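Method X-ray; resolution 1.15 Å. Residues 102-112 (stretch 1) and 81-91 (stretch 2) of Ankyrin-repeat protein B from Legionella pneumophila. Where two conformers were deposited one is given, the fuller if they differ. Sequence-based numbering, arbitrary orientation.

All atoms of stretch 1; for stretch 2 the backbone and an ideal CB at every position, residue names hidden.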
# COMPACT_ATOMS: atom_id res chain seq x y z
N GLN A 102 12.20 -8.62 -1.87
CA GLN A 102 10.80 -8.40 -1.40
C GLN A 102 9.95 -7.63 -2.41
O GLN A 102 8.74 -7.94 -2.62
CB GLN A 102 10.74 -7.70 -0.07
CG GLN A 102 9.29 -7.56 0.35
CD GLN A 102 8.52 -8.89 0.41
OE1 GLN A 102 7.56 -9.22 -0.41
NE2 GLN A 102 8.91 -9.65 1.41
N ILE A 103 10.59 -6.65 -3.07
CA ILE A 103 9.91 -5.85 -4.07
C ILE A 103 9.53 -6.73 -5.26
O ILE A 103 8.37 -6.71 -5.73
CB ILE A 103 10.82 -4.68 -4.51
CG1 ILE A 103 10.93 -3.67 -3.39
CG2 ILE A 103 10.28 -4.03 -5.78
CD1 ILE A 103 12.15 -2.73 -3.53
N ARG A 104 10.47 -7.53 -5.72
CA ARG A 104 10.23 -8.40 -6.81
C ARG A 104 9.10 -9.40 -6.53
O ARG A 104 8.25 -9.68 -7.39
CB ARG A 104 11.55 -9.13 -7.16
CG ARG A 104 12.46 -8.40 -8.12
CD ARG A 104 13.64 -9.25 -8.71
NE ARG A 104 14.51 -8.41 -9.58
CZ ARG A 104 15.64 -7.78 -9.21
NH1 ARG A 104 16.10 -7.89 -7.98
NH2 ARG A 104 16.32 -7.03 -10.09
N ALA A 105 9.09 -9.95 -5.32
CA ALA A 105 8.05 -10.91 -4.94
C ALA A 105 6.66 -10.24 -4.93
O ALA A 105 5.68 -10.87 -5.35
CB ALA A 105 8.37 -11.50 -3.58
N LEU A 106 6.59 -9.00 -4.46
CA LEU A 106 5.31 -8.27 -4.47
C LEU A 106 4.88 -7.94 -5.91
O LEU A 106 3.67 -8.11 -6.21
CB LEU A 106 5.40 -7.00 -3.62
CG LEU A 106 5.31 -7.17 -2.14
CD1 LEU A 106 5.87 -6.00 -1.37
CD2 LEU A 106 3.84 -7.40 -1.73
N ILE A 107 5.78 -7.51 -6.76
CA ILE A 107 5.44 -7.28 -8.17
C ILE A 107 4.89 -8.53 -8.79
O ILE A 107 3.85 -8.53 -9.46
CB ILE A 107 6.63 -6.75 -8.97
CG1 ILE A 107 7.04 -5.35 -8.47
CG2 ILE A 107 6.28 -6.72 -10.46
CD1 ILE A 107 8.40 -4.92 -8.94
N ARG A 108 5.57 -9.64 -8.55
CA ARG A 108 5.17 -10.91 -9.13
C ARG A 108 3.81 -11.32 -8.67
O ARG A 108 2.93 -11.73 -9.46
CB ARG A 108 6.25 -11.96 -8.81
CG ARG A 108 5.92 -13.32 -9.44
CD ARG A 108 6.77 -14.45 -8.87
NE ARG A 108 6.46 -14.64 -7.44
CZ ARG A 108 5.30 -15.06 -6.90
NH1 ARG A 108 4.21 -15.45 -7.62
NH2 ARG A 108 5.21 -15.11 -5.57
N GLY A 109 3.56 -11.23 -7.37
CA GLY A 109 2.28 -11.58 -6.86
C GLY A 109 1.18 -10.70 -7.45
O GLY A 109 0.12 -11.20 -7.87
N MET A 110 1.39 -9.40 -7.51
CA MET A 110 0.39 -8.51 -8.03
C MET A 110 0.13 -8.72 -9.52
O MET A 110 -1.04 -8.67 -9.92
CB MET A 110 0.78 -7.06 -7.79
CG MET A 110 0.72 -6.69 -6.30
SD MET A 110 1.25 -4.98 -6.03
CE MET A 110 1.25 -4.93 -4.25
N GLN A 111 1.17 -8.95 -10.32
CA GLN A 111 0.96 -9.11 -11.76
C GLN A 111 0.40 -10.48 -12.11
O GLN A 111 -0.34 -10.63 -13.08
CB GLN A 111 2.26 -8.89 -12.49
CG GLN A 111 2.75 -7.46 -12.45
CD GLN A 111 3.86 -7.21 -13.44
OE1 GLN A 111 4.81 -7.97 -13.50
NE2 GLN A 111 3.74 -6.15 -14.24
N GLU A 112 0.78 -11.51 -11.35
CA GLU A 112 0.59 -12.91 -11.80
C GLU A 112 -0.45 -13.69 -11.05
O GLU A 112 -1.00 -14.66 -11.60
CB GLU A 112 1.93 -13.66 -11.84
CG GLU A 112 2.93 -12.91 -12.70
CD GLU A 112 4.28 -13.59 -12.89
OE1 GLU A 112 4.35 -14.84 -12.89
OE2 GLU A 112 5.26 -12.86 -13.15
N UNK A 81 0.97 3.63 -9.40
CA UNK A 81 0.16 2.49 -8.92
C UNK A 81 1.05 1.67 -7.96
O UNK A 81 2.26 1.83 -7.92
CB UNK A 81 -0.35 1.63 -10.08
N UNK A 82 0.44 0.72 -7.22
CA UNK A 82 1.27 -0.16 -6.41
C UNK A 82 2.38 -0.83 -7.22
O UNK A 82 3.53 -0.82 -6.81
CB UNK A 82 0.40 -1.23 -5.75
N UNK A 83 2.01 -1.39 -8.38
CA UNK A 83 3.04 -2.03 -9.21
C UNK A 83 4.07 -1.04 -9.72
O UNK A 83 5.27 -1.34 -9.68
CB UNK A 83 2.39 -2.74 -10.40
N UNK A 84 3.63 0.11 -10.27
CA UNK A 84 4.64 1.00 -10.86
C UNK A 84 5.54 1.61 -9.80
O UNK A 84 6.72 1.82 -10.04
CB UNK A 84 3.97 2.11 -11.66
N UNK A 85 5.02 1.84 -8.59
CA UNK A 85 5.85 2.38 -7.51
C UNK A 85 6.89 1.34 -7.08
O UNK A 85 8.06 1.68 -6.87
CB UNK A 85 4.98 2.80 -6.32
N UNK A 86 6.47 0.08 -6.97
CA UNK A 86 7.42 -1.02 -6.68
C UNK A 86 8.49 -1.10 -7.77
O UNK A 86 9.67 -1.27 -7.46
CB UNK A 86 6.68 -2.36 -6.57
N UNK A 87 8.06 -0.99 -9.02
CA UNK A 87 9.02 -1.05 -10.13
C UNK A 87 10.01 0.10 -10.05
O UNK A 87 11.20 -0.11 -10.34
CB UNK A 87 8.29 -1.02 -11.48
N UNK A 88 9.56 1.29 -9.68
CA UNK A 88 10.51 2.39 -9.48
C UNK A 88 11.59 2.13 -8.39
O UNK A 88 12.78 2.44 -8.51
CB UNK A 88 9.73 3.65 -9.11
N UNK A 89 11.13 1.52 -7.28
CA UNK A 89 12.00 1.12 -6.20
C UNK A 89 13.01 0.07 -6.70
O UNK A 89 14.20 0.16 -6.39
CB UNK A 89 11.18 0.58 -5.03
N UNK A 90 12.53 -0.91 -7.43
CA UNK A 90 13.40 -1.99 -7.93
C UNK A 90 14.48 -1.42 -8.83
O UNK A 90 15.61 -1.97 -8.81
CB UNK A 90 12.59 -3.04 -8.69
N UNK A 91 14.20 -0.36 -9.57
CA UNK A 91 15.21 0.25 -10.47
C UNK A 91 16.08 1.23 -9.75
O UNK A 91 17.07 1.72 -10.36
CB UNK A 91 14.54 0.95 -11.65

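The two helices run nearly antiparallel, their N-to-C directions 152° apart and their axes 9.4 Å apart at closest approach, so ascending numbers in stretch 2 meet descending numbers in stretch 1.

Position 81 precedes the helix, with phi/psi of -103/169, and nothing of stretch 1 lies within 5.5 Å of its ideal CB. An N-cap here favours Ser, Thr, Asp or Asn. It is Ser81, whose OG accepts from the backbone N of position 84 at 3.0 Å, a capping bond.

At position 82 the ideal CB points toward stretch 1, 3.9 Å from Met110 SD. Phi of -54 and a place in the first helical turn, where no backbone N-H is needed, admit proline as well as a small or apolar residue. Pro82 is found, its CB 4.0 Å from Met110 SD.

Position 83 points sideways, its ideal CB 5.0 Å from Met110 SD and 5.2 Å from Gln111 CG; a medium-sized aliphatic chain could bridge that gap. Ile83 does so: its CG1 lies 3.8 Å from Met110 CB and its CD1 3.8 Å from Gln111 CG, covering the aliphatic part of the glutamine.

Positions 84 and 85 have no part of stretch 1 within 5.5 Å of their ideal CB atoms, so many residues would suit. Ser84 completes the capping box, its OG accepting from Ser81 N at 2.9 Å; Leu85 makes no contact with stretch 1.

Position 86 is closely surrounded. Its ideal CB points toward stretch 1, 3.6 Å from Ile107 CG1 and 4.0 Å from Ile103 CG2, and the neighbouring surface is apolar. Leu, Met or Ile would be reasonable. Leu86 enters the hole formed by Ile103, Leu106, Ile107 and Met110: its CD1 is 3.9 Å from both Leu106 CB and Met110 SD, and its CD2 is 4.0 Å from Ile103 CG2.

At position 87 CA-to-CB points away, yet the ideal CB is 4.7 Å from Ile107 CD1, and Gln111 offers an amide farther along. A long chain with a polar end could use both. Lys87 packs CG 3.9 Å from Ile107 CD1, while a water accepts from Lys87 NZ (2.8 Å) and donates to Gln111 OE1 (2.8 Å), linking the helices without a direct hydrogen bond.

Position 88 points away into space free of stretch 1, compatible with many residues; it is Lys88.

Position 89 points toward stretch 1, its ideal CB 3.8 Å from Ile103 CD1. An aliphatic first segment is suitable; stretch 1 alone does not settle what follows. Gln89 places CB 3.7 Å from Ile103 CD1; its amide is hydrogen-bonded elsewhere in the structure.

At position 90 the ideal CB lies 3.8 Å from Ile103 CG2 and 4.6 Å from Ile107 CD1, with the Arg104 chain nearby. Leu or Met would suit this largely aliphatic surface. Leu90 approaches Ile107 CD1 with CD2 (4.1 Å) and Arg104 CG with CD1 (3.5 Å); CD1 also covers one face of the guanidinium.

Position 91 points away and is undemanding; Ala91 makes no contact with stretch 1.

Stretch 2 81-91: SPISLLKKQLA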
# COMPACT_ATOMS: atom_id res chain seq x y z
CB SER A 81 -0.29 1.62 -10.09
OG SER A 81 0.87 1.09 -10.71
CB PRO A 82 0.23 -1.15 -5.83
CG PRO A 82 -1.00 -0.29 -5.67
CD PRO A 82 -1.01 0.58 -6.90
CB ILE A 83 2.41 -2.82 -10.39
CG1 ILE A 83 1.73 -4.07 -9.85
CG2 ILE A 83 3.50 -3.22 -11.39
CD1 ILE A 83 0.74 -4.64 -10.86
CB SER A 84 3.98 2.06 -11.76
OG SER A 84 3.37 3.11 -11.00
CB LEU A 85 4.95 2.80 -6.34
CG LEU A 85 5.66 3.56 -5.22
CD1 LEU A 85 6.24 4.89 -5.76
CD2 LEU A 85 4.71 3.79 -4.07
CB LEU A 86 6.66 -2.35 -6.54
CG LEU A 86 5.91 -2.52 -5.23
CD1 LEU A 86 4.86 -3.63 -5.42
CD2 LEU A 86 6.87 -2.85 -4.09
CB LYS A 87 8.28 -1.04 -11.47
CG LYS A 87 7.70 -2.40 -11.83
CD LYS A 87 6.98 -2.29 -13.18
CE LYS A 87 6.45 -3.63 -13.64
NZ LYS A 87 7.50 -4.39 -14.40
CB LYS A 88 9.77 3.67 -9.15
CG LYS A 88 9.10 4.32 -10.34
CD LYS A 88 8.53 5.71 -9.99
CE LYS A 88 9.64 6.62 -9.49
NZ LYS A 88 9.27 8.05 -9.77
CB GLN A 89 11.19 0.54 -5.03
CG GLN A 89 10.36 1.59 -4.31
CD GLN A 89 9.73 1.01 -3.05
OE1 GLN A 89 9.47 -0.19 -2.96
NE2 GLN A 89 9.47 1.87 -2.07
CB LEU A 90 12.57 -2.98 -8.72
CG LEU A 90 13.25 -4.28 -9.15
CD1 LEU A 90 13.69 -5.10 -7.93
CD2 LEU A 90 12.30 -5.10 -10.02
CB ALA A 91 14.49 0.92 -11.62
O HOH W 1 7.25 -7.13 -14.59
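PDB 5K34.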